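Side-chain contacts in glycosyl transferase (Staphylococcus aureus, PDB 5U02), which is a glycosyl transferase of the TarS type, modelled here as a helical linker domain followed by two beta-rich C-terminal domains: residues A[174-179]-A[259-264]; A[29-34]-A[75-80]; A[237-242]-A[298-303]. All coordinates share one frame; numbering follows the deposited sequence.

Overall arrangement
Contact 2 is the buried one: it lies in the helical linker domain, where the small Ala31 lets a loop settle on helix 23-40. Contact 1 is at the surface of the first C-terminal beta domain, a loose reach by one long arginine between two strand ends. Contact 3, partly buried, joins loops of the two C-terminal domains through an aromatic-aliphatic touch and a water bridge that is weak on one side. Contacts 1 and 3 are neighbours, their centres about 20 Å apart, and Phe260 of contact 1 packs edge-to-face with Tyr237 of contact 3. Contact 2 stands apart, its centre about 35 Å from that of contact 1 and about 49 Å from that of contact 3.

Contact 1 (A[174-179]-A[259-264]); sequences HSRNKK and YFTKDF
Arg176 alone carries its side of this contact, reaching toward Thr261 and Tyr259 although the nearest backbones, at the CA atoms of Arg176 and Thr261, stay 11.5 Å apart. Its CG, anti to the backbone N (chi1 171°), starts the chain toward 259-264, and bends at chi2 and chi3 bring the guanidinium round. NH2 comes obliquely to Thr261 CG2 at 4.0 Å and lies 4.4 Å from Tyr259 OH; its salt-bridge partner is Asp214. Thr261 offers its methyl here, while its OG1 bonds the backbone N of Asn266. The two strands concerned, 168-175 and 252-260, belong to one curled antiparallel sheet of a domain probably of the E-set type, with strands 212-221 and 267-274 between them, a gap that the long Arg176 side chain spans. Arg176 itself sits in a type I beta turn running from Ser175 to Lys178, closed by Lys178 N to Ser175 O at 2.8 Å. Asn177 braces this turn: its OD1 accepts from Ser175 OG at 2.7 Å, nearly along the C=O axis, and from Lys179 N, two residues on, at 2.9 Å, closing an Asx turn; this donor lies above the carbonyl plane.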
loop_
_atom_site.group_PDB
_atom_site.type_symbol
_atom_site.label_atom_id
_atom_site.label_comp_id
_atom_site.label_asym_id
_atom_site.label_seq_id
_atom_site.Cartn_x
_atom_site.Cartn_y
_atom_site.Cartn_z
ATOM N N HIS A 174 13.407 7.206 11.416
ATOM C CA HIS A 174 13.232 7.448 12.843
ATOM C C HIS A 174 14.249 8.496 13.259
ATOM O O HIS A 174 15.452 8.304 13.058
ATOM C CB HIS A 174 13.413 6.151 13.639
ATOM C CG HIS A 174 12.592 6.076 14.895
ATOM N ND1 HIS A 174 12.654 4.997 15.756
ATOM C CD2 HIS A 174 11.696 6.939 15.435
ATOM C CE1 HIS A 174 11.830 5.202 16.769
ATOM N NE2 HIS A 174 11.238 6.373 16.599
ATOM N N SER A 175 13.775 9.613 13.807
ATOM C CA SER A 175 14.702 10.636 14.272
ATOM C C SER A 175 15.551 10.069 15.399
ATOM O O SER A 175 15.133 9.159 16.119
ATOM C CB SER A 175 13.954 11.893 14.734
ATOM O OG SER A 175 13.132 11.650 15.865
ATOM N N ARG A 176 16.773 10.597 15.532
ATOM C CA ARG A 176 17.705 10.046 16.514
ATOM C C ARG A 176 17.129 10.107 17.923
ATOM O O ARG A 176 17.346 9.195 18.729
ATOM C CB ARG A 176 19.049 10.778 16.443
ATOM C CG ARG A 176 20.035 10.430 17.569
ATOM C CD ARG A 176 20.483 8.979 17.481
ATOM N NE ARG A 176 20.824 8.591 16.120
ATOM C CZ ARG A 176 22.051 8.672 15.607
ATOM N NH1 ARG A 176 23.053 9.150 16.337
ATOM N NH2 ARG A 176 22.283 8.295 14.353
ATOM N N ASN A 177 16.371 11.156 18.236
ATOM C CA ASN A 177 15.755 11.261 19.555
ATOM C C ASN A 177 14.449 10.479 19.660
ATOM O O ASN A 177 13.705 10.681 20.624
ATOM C CB ASN A 177 15.516 12.732 19.918
ATOM C CG ASN A 177 14.531 13.429 18.982
ATOM O OD1 ASN A 177 13.870 12.799 18.152
ATOM N ND2 ASN A 177 14.430 14.743 19.122
ATOM N N LYS A 178 14.146 9.621 18.684
ATOM C CA LYS A 178 12.951 8.782 18.647
ATOM C C LYS A 178 11.646 9.577 18.639
ATOM O O LYS A 178 10.568 8.978 18.719
ATOM C CB LYS A 178 12.928 7.783 19.815
ATOM C CG LYS A 178 14.264 7.127 20.117
ATOM C CD LYS A 178 14.542 5.985 19.162
ATOM C CE LYS A 178 16.035 5.728 19.029
ATOM N NZ LYS A 178 16.319 4.740 17.955
ATOM N N LYS A 179 11.698 10.909 18.527
ATOM C CA LYS A 179 10.476 11.697 18.675
ATOM C C LYS A 179 9.622 11.685 17.414
ATOM O O LYS A 179 8.388 11.668 17.499
ATOM C CB LYS A 179 10.811 13.137 19.075
ATOM C CG LYS A 179 11.432 13.268 20.462
ATOM C CD LYS A 179 10.870 14.461 21.216
ATOM C CE LYS A 179 11.373 14.504 22.656
ATOM N NZ LYS A 179 12.769 15.018 22.734
ATOM N N TYR A 259 24.653 9.088 4.994
ATOM C CA TYR A 259 25.942 8.754 5.582
ATOM C C TYR A 259 25.762 7.519 6.446
ATOM O O TYR A 259 24.641 7.060 6.684
ATOM C CB TYR A 259 26.511 9.920 6.401
ATOM C CG TYR A 259 25.706 10.205 7.647
ATOM C CD1 TYR A 259 24.483 10.855 7.566
ATOM C CD2 TYR A 259 26.160 9.825 8.903
ATOM C CE1 TYR A 259 23.722 11.114 8.703
ATOM C CE2 TYR A 259 25.410 10.083 10.045
ATOM C CZ TYR A 259 24.196 10.729 9.942
ATOM O OH TYR A 259 23.467 10.976 11.089
ATOM N N PHE A 260 26.886 6.994 6.922
ATOM C CA PHE A 260 26.927 5.757 7.683
ATOM C C PHE A 260 27.474 6.040 9.072
ATOM O O PHE A 260 28.462 6.765 9.220
ATOM C CB PHE A 260 27.772 4.710 6.955
ATOM C CG PHE A 260 27.237 4.359 5.596
ATOM C CD1 PHE A 260 26.219 3.430 5.458
ATOM C CD2 PHE A 260 27.723 4.986 4.462
ATOM C CE1 PHE A 260 25.708 3.120 4.206
ATOM C CE2 PHE A 260 27.223 4.675 3.212
ATOM C CZ PHE A 260 26.216 3.738 3.082
ATOM N N THR A 261 26.823 5.472 10.081
ATOM C CA THR A 261 27.130 5.810 11.458
ATOM C C THR A 261 28.451 5.186 11.890
ATOM O O THR A 261 28.906 4.175 11.350
ATOM C CB THR A 261 26.006 5.355 12.390
ATOM O OG1 THR A 261 25.805 3.941 12.250
ATOM C CG2 THR A 261 24.718 6.093 12.060
ATOM N N LYS A 262 29.058 5.810 12.896
ATOM C CA LYS A 262 30.384 5.412 13.343
ATOM C C LYS A 262 30.351 4.102 14.121
ATOM O O LYS A 262 31.232 3.252 13.946
ATOM C CB LYS A 262 30.991 6.518 14.203
ATOM C CG LYS A 262 32.486 6.422 14.341
ATOM C CD LYS A 262 33.116 6.440 12.965
ATOM C CE LYS A 262 34.617 6.312 13.036
ATOM N NZ LYS A 262 35.169 5.930 11.709
ATOM N N ASP A 263 29.344 3.925 14.979
ATOM C CA ASP A 263 29.358 2.805 15.911
ATOM C C ASP A 263 29.023 1.484 15.231
ATOM O O ASP A 263 29.675 0.469 15.503
ATOM C CB ASP A 263 28.397 3.068 17.074
ATOM C CG ASP A 263 27.015 3.493 16.615
ATOM O OD1 ASP A 263 26.688 3.335 15.420
ATOM O OD2 ASP A 263 26.240 3.971 17.466
ATOM N N PHE A 264 28.015 1.461 14.349
ATOM C CA PHE A 264 27.570 0.202 13.760
ATOM C C PHE A 264 27.415 0.258 12.246
ATOM O O PHE A 264 26.865 -0.683 11.664
ATOM C CB PHE A 264 26.253 -0.260 14.396
ATOM C CG PHE A 264 26.357 -0.498 15.869
ATOM C CD1 PHE A 264 27.025 -1.608 16.358
ATOM C CD2 PHE A 264 25.807 0.398 16.770
ATOM C CE1 PHE A 264 27.134 -1.825 17.721
ATOM C CE2 PHE A 264 25.914 0.189 18.133
ATOM C CZ PHE A 264 26.574 -0.924 18.609
#

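Contact 2 (A[29-34]-A[75-80]); sequences ILAEFL and ALVMSK
In the helix that carries Ala31, which meets Leu76 and Val77, the backbone N of Phe33 donates weakly to both Ile29 O and Leu30 O. Next to it, Leu34 N donates to Leu30 O at 3.3 Å, a bond of helix 23-40. No hydrogen bond crosses between 29-34 and 75-80, and the contact is made by apolar carbons.

Ala31 is the centre of it. Its methyl points toward the loop and is touched by two residues, Leu76 CB at 4.0 Å and Val77 CG1 also at 4.0 Å from Ala31 CB. Alanine suits this place because its short side chain lets the loop backbone come close: the CA atoms of Ala31 and Val77 are 5.2 Å apart. Val77 does its touching with one branch. With chi1 at -57°, CG1 stands anti to its own carbonyl carbon and beside the backbone N, where it reaches both the CB and the CA of Ala31. Leu76, by contrast, gives the helix its CB, at the exposed edge of the contact.

On the same helix, Leu30 packs on Val69 and Val73 and Leu34 on Phe65 and Ile66, so the leucines face the helix and loop around 56-73 while Glu32 turns away, as befits a charged residue at the surface. A polar tie comes from just beyond the helical segment, where Asn35 OD1 accepts from Met78 N. Such packing, with an alanine at the place where the loop joining helices 56-68 and 82-89 comes closest to the helix, belongs to the all-helical architecture of the TarS linker domain.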
loop_
_atom_site.group_PDB
_atom_site.type_symbol
_atom_site.label_atom_id
_atom_site.label_comp_id
_atom_site.label_asym_id
_atom_site.label_seq_id
_atom_site.Cartn_x
_atom_site.Cartn_y
_atom_site.Cartn_z
ATOM N N ILE A 29 20.144 -25.536 33.254
ATOM C CA ILE A 29 21.564 -25.395 32.946
ATOM C C ILE A 29 21.892 -26.107 31.640
ATOM O O ILE A 29 22.672 -25.609 30.816
ATOM C CB ILE A 29 22.402 -25.933 34.120
ATOM C CG1 ILE A 29 22.407 -24.917 35.265
ATOM C CG2 ILE A 29 23.816 -26.283 33.672
ATOM C CD1 ILE A 29 23.259 -25.329 36.436
ATOM N N LEU A 30 21.284 -27.276 31.420
ATOM C CA LEU A 30 21.518 -28.018 30.188
ATOM C C LEU A 30 20.840 -27.344 28.999
ATOM O O LEU A 30 21.406 -27.294 27.903
ATOM C CB LEU A 30 21.024 -29.455 30.355
ATOM C CG LEU A 30 20.723 -30.296 29.123
ATOM C CD1 LEU A 30 22.027 -30.655 28.465
ATOM C CD2 LEU A 30 19.979 -31.557 29.506
ATOM N N ALA A 31 19.631 -26.815 29.197
ATOM C CA ALA A 31 18.931 -26.151 28.101
ATOM C C ALA A 31 19.725 -24.960 27.581
ATOM O O ALA A 31 19.796 -24.736 26.366
ATOM C CB ALA A 31 17.535 -25.710 28.548
ATOM N N GLU A 32 20.331 -24.185 28.487
ATOM C CA GLU A 32 21.192 -23.081 28.076
ATOM C C GLU A 32 22.444 -23.575 27.374
ATOM O O GLU A 32 23.006 -22.858 26.536
ATOM C CB GLU A 32 21.588 -22.236 29.288
ATOM C CG GLU A 32 20.418 -21.831 30.180
ATOM C CD GLU A 32 20.266 -20.324 30.307
ATOM O OE1 GLU A 32 20.229 -19.653 29.254
ATOM O OE2 GLU A 32 20.185 -19.840 31.454
ATOM N N PHE A 33 22.892 -24.785 27.707
ATOM C CA PHE A 33 24.069 -25.350 27.064
ATOM C C PHE A 33 23.852 -25.548 25.565
ATOM O O PHE A 33 24.735 -25.218 24.766
ATOM C CB PHE A 33 24.454 -26.660 27.761
ATOM C CG PHE A 33 25.361 -27.541 26.953
ATOM C CD1 PHE A 33 26.552 -27.056 26.444
ATOM C CD2 PHE A 33 25.025 -28.867 26.719
ATOM C CE1 PHE A 33 27.378 -27.870 25.701
ATOM C CE2 PHE A 33 25.850 -29.689 25.978
ATOM C CZ PHE A 33 27.030 -29.192 25.471
ATOM N N LEU A 34 22.689 -26.067 25.149
ATOM C CA LEU A 34 22.490 -26.302 23.722
ATOM C C LEU A 34 21.790 -25.168 22.997
ATOM O O LEU A 34 21.703 -25.208 21.765
ATOM C CB LEU A 34 21.715 -27.593 23.438
ATOM C CG LEU A 34 22.284 -28.868 24.051
ATOM C CD1 LEU A 34 21.765 -29.130 25.456
ATOM C CD2 LEU A 34 22.101 -30.076 23.145
ATOM N N ALA A 75 11.617 -28.948 25.584
ATOM C CA ALA A 75 10.563 -27.977 25.854
ATOM C C ALA A 75 11.098 -26.647 26.372
ATOM O O ALA A 75 10.475 -25.605 26.137
ATOM C CB ALA A 75 9.559 -28.554 26.858
ATOM N N LEU A 76 12.237 -26.658 27.067
ATOM C CA LEU A 76 12.847 -25.433 27.567
ATOM C C LEU A 76 13.881 -24.835 26.620
ATOM O O LEU A 76 14.307 -23.694 26.835
ATOM C CB LEU A 76 13.506 -25.680 28.928
ATOM C CG LEU A 76 12.662 -26.353 30.008
ATOM C CD1 LEU A 76 13.184 -27.741 30.335
ATOM C CD2 LEU A 76 12.589 -25.490 31.258
ATOM N N VAL A 77 14.298 -25.568 25.587
ATOM C CA VAL A 77 15.258 -25.028 24.630
ATOM C C VAL A 77 14.540 -24.110 23.646
ATOM O O VAL A 77 13.312 -24.121 23.527
ATOM C CB VAL A 77 16.016 -26.155 23.903
ATOM C CG1 VAL A 77 16.717 -27.058 24.907
ATOM C CG2 VAL A 77 15.076 -26.957 23.018
ATOM N N MET A 78 15.324 -23.291 22.944
ATOM C CA MET A 78 14.778 -22.384 21.938
ATOM C C MET A 78 13.928 -23.146 20.929
ATOM O O MET A 78 14.332 -24.198 20.427
ATOM C CB MET A 78 15.915 -21.645 21.228
ATOM C CG MET A 78 16.706 -20.723 22.136
ATOM S SD MET A 78 18.189 -20.085 21.336
ATOM C CE MET A 78 17.554 -19.684 19.710
ATOM N N SER A 79 12.747 -22.596 20.629
ATOM C CA SER A 79 11.706 -23.364 19.948
ATOM C C SER A 79 12.168 -23.879 18.588
ATOM O O SER A 79 11.799 -24.988 18.183
ATOM C CB SER A 79 10.444 -22.513 19.794
ATOM O OG SER A 79 10.728 -21.274 19.167
ATOM N N LYS A 80 12.975 -23.099 17.871
ATOM C CA LYS A 80 13.349 -23.489 16.516
ATOM C C LYS A 80 14.333 -24.652 16.479
ATOM O O LYS A 80 14.631 -25.148 15.387
ATOM C CB LYS A 80 13.916 -22.280 15.763
ATOM C CG LYS A 80 15.416 -22.073 15.877
ATOM C CD LYS A 80 15.790 -20.639 15.512
ATOM C CE LYS A 80 17.082 -20.575 14.709
ATOM N NZ LYS A 80 16.841 -20.920 13.276
#

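Contact 3 (A[237-242]-A[298-303]); sequences YAYTAE and GYVFEE
The apolar part of this contact is the meeting of Tyr239 and Val300. The CG1 methyl of Val300 lies 3.9 Å from CE1 of the Tyr239 ring and 4.1 Å from its CD1, the two side chains crossing at an oblique angle. Both side chains start toward each other; in Val300 chi1 of -81° sets CG1 anti to the carbonyl carbon, the branch that meets the ring. Tyrosine fits because its ring carbons serve the packing while its hydroxyl bonds Phe146 N. One face of the ring also receives Ala238 CB, 4.2 Å above its plane and offset toward the rim.

The polar part runs through a water, which accepts from Gly298 N at 2.8 Å and donates weakly to Ala241 O at 3.4 Å. Close by, the carbonyl oxygens Glu242 O and Gly298 O approach to 4.1 Å.

Charged and backbone groups tie the two loops to surrounding residues. Glu242 forms a salt bridge with Arg297, next to Gly298, and backbone bonds link Gly298 and Val300 to Ser244. Together these loops form a junction between two successive beta domains, both probably of the E-set type, joined by an aromatic-aliphatic touch, a water bridge weak on one side, and backbone bonds to Ser244.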
loop_
_atom_site.group_PDB
_atom_site.type_symbol
_atom_site.label_atom_id
_atom_site.label_comp_id
_atom_site.label_asym_id
_atom_site.label_seq_id
_atom_site.Cartn_x
_atom_site.Cartn_y
_atom_site.Cartn_z
ATOM N N TYR A 237 28.452 1.345 -1.397
ATOM C CA TYR A 237 27.767 2.619 -1.581
ATOM C C TYR A 237 28.289 3.312 -2.832
ATOM O O TYR A 237 29.503 3.413 -3.040
ATOM C CB TYR A 237 27.970 3.494 -0.346
ATOM C CG TYR A 237 27.213 4.808 -0.345
ATOM C CD1 TYR A 237 25.821 4.837 -0.362
ATOM C CD2 TYR A 237 27.892 6.019 -0.283
ATOM C CE1 TYR A 237 25.133 6.036 -0.340
ATOM C CE2 TYR A 237 27.208 7.221 -0.255
ATOM C CZ TYR A 237 25.834 7.223 -0.286
ATOM O OH TYR A 237 25.162 8.421 -0.264
ATOM N N ALA A 238 27.365 3.781 -3.672
ATOM C CA ALA A 238 27.705 4.167 -5.036
ATOM C C ALA A 238 28.260 5.581 -5.157
ATOM O O ALA A 238 28.681 5.963 -6.253
ATOM C CB ALA A 238 26.474 4.021 -5.935
ATOM N N TYR A 239 28.280 6.361 -4.080
ATOM C CA TYR A 239 28.729 7.744 -4.133
ATOM C C TYR A 239 29.903 7.966 -3.188
ATOM O O TYR A 239 30.100 7.229 -2.217
ATOM C CB TYR A 239 27.594 8.710 -3.764
ATOM C CG TYR A 239 26.319 8.476 -4.538
ATOM C CD1 TYR A 239 26.115 9.070 -5.774
ATOM C CD2 TYR A 239 25.323 7.653 -4.034
ATOM C CE1 TYR A 239 24.952 8.852 -6.488
ATOM C CE2 TYR A 239 24.158 7.430 -4.742
ATOM C CZ TYR A 239 23.978 8.034 -5.965
ATOM O OH TYR A 239 22.818 7.812 -6.669
ATOM N N THR A 240 30.689 8.999 -3.493
ATOM C CA THR A 240 31.658 9.511 -2.534
ATOM C C THR A 240 30.937 9.987 -1.278
ATOM O O THR A 240 29.817 10.507 -1.338
ATOM C CB THR A 240 32.452 10.668 -3.149
ATOM O OG1 THR A 240 33.025 10.249 -4.395
ATOM C CG2 THR A 240 33.562 11.126 -2.214
ATOM N N ALA A 241 31.585 9.796 -0.129
ATOM C CA ALA A 241 31.002 10.229 1.134
ATOM C C ALA A 241 30.650 11.710 1.082
ATOM O O ALA A 241 31.323 12.502 0.418
ATOM C CB ALA A 241 31.970 9.954 2.285
ATOM N N GLU A 242 29.561 12.067 1.763
ATOM C CA GLU A 242 29.006 13.411 1.887
ATOM C C GLU A 242 28.291 13.895 0.624
ATOM O O GLU A 242 27.782 15.023 0.618
ATOM C CB GLU A 242 30.066 14.441 2.309
ATOM C CG GLU A 242 30.693 14.143 3.671
ATOM C CD GLU A 242 29.677 14.185 4.806
ATOM O OE1 GLU A 242 28.747 15.016 4.748
ATOM O OE2 GLU A 242 29.799 13.379 5.752
ATOM N N GLY A 298 29.744 16.683 -3.325
ATOM C CA GLY A 298 28.975 16.522 -4.536
ATOM C C GLY A 298 27.487 16.669 -4.280
ATOM O O GLY A 298 26.979 16.334 -3.210
ATOM N N TYR A 299 26.786 17.191 -5.285
ATOM C CA TYR A 299 25.332 17.272 -5.293
ATOM C C TYR A 299 24.810 16.550 -6.525
ATOM O O TYR A 299 25.249 16.832 -7.647
ATOM C CB TYR A 299 24.852 18.728 -5.287
ATOM C CG TYR A 299 24.857 19.361 -3.918
ATOM C CD1 TYR A 299 26.015 19.944 -3.399
ATOM C CD2 TYR A 299 23.707 19.379 -3.141
ATOM C CE1 TYR A 299 26.022 20.520 -2.144
ATOM C CE2 TYR A 299 23.704 19.954 -1.885
ATOM C CZ TYR A 299 24.863 20.523 -1.393
ATOM O OH TYR A 299 24.861 21.095 -0.142
ATOM N N VAL A 300 23.884 15.619 -6.318
ATOM C CA VAL A 300 23.330 14.818 -7.400
ATOM C C VAL A 300 21.966 15.382 -7.770
ATOM O O VAL A 300 21.115 15.602 -6.896
ATOM C CB VAL A 300 23.228 13.333 -7.007
ATOM C CG1 VAL A 300 24.577 12.651 -7.174
ATOM C CG2 VAL A 300 22.723 13.184 -5.578
ATOM N N PHE A 301 21.765 15.626 -9.062
ATOM C CA PHE A 301 20.504 16.115 -9.591
ATOM C C PHE A 301 19.949 15.101 -10.578
ATOM O O PHE A 301 20.700 14.346 -11.207
ATOM C CB PHE A 301 20.673 17.483 -10.275
ATOM C CG PHE A 301 21.015 18.600 -9.326
ATOM C CD1 PHE A 301 22.323 18.806 -8.917
ATOM C CD2 PHE A 301 20.023 19.439 -8.838
ATOM C CE1 PHE A 301 22.637 19.831 -8.038
ATOM C CE2 PHE A 301 20.328 20.463 -7.961
ATOM C CZ PHE A 301 21.639 20.663 -7.560
ATOM N N GLU A 302 18.624 15.083 -10.705
ATOM C CA GLU A 302 17.984 14.203 -11.672
ATOM C C GLU A 302 18.323 14.650 -13.089
ATOM O O GLU A 302 18.214 15.833 -13.425
ATOM C CB GLU A 302 16.471 14.193 -11.462
ATOM C CG GLU A 302 15.862 15.571 -11.248
ATOM C CD GLU A 302 14.345 15.586 -11.416
ATOM O OE1 GLU A 302 13.737 16.649 -11.170
ATOM O OE2 GLU A 302 13.764 14.550 -11.803
ATOM N N GLU A 303 18.740 13.704 -13.919
ATOM C CA GLU A 303 19.073 14.033 -15.294
ATOM C C GLU A 303 17.807 14.142 -16.133
ATOM O O GLU A 303 16.779 13.531 -15.832
ATOM C CB GLU A 303 20.022 12.986 -15.880
ATOM C CG GLU A 303 21.382 12.942 -15.182
ATOM C CD GLU A 303 22.389 12.088 -15.927
ATOM O OE1 GLU A 303 22.056 10.941 -16.283
ATOM O OE2 GLU A 303 23.511 12.571 -16.178
HETATM O O HOH W 1 30.887 14.336 -2.378
#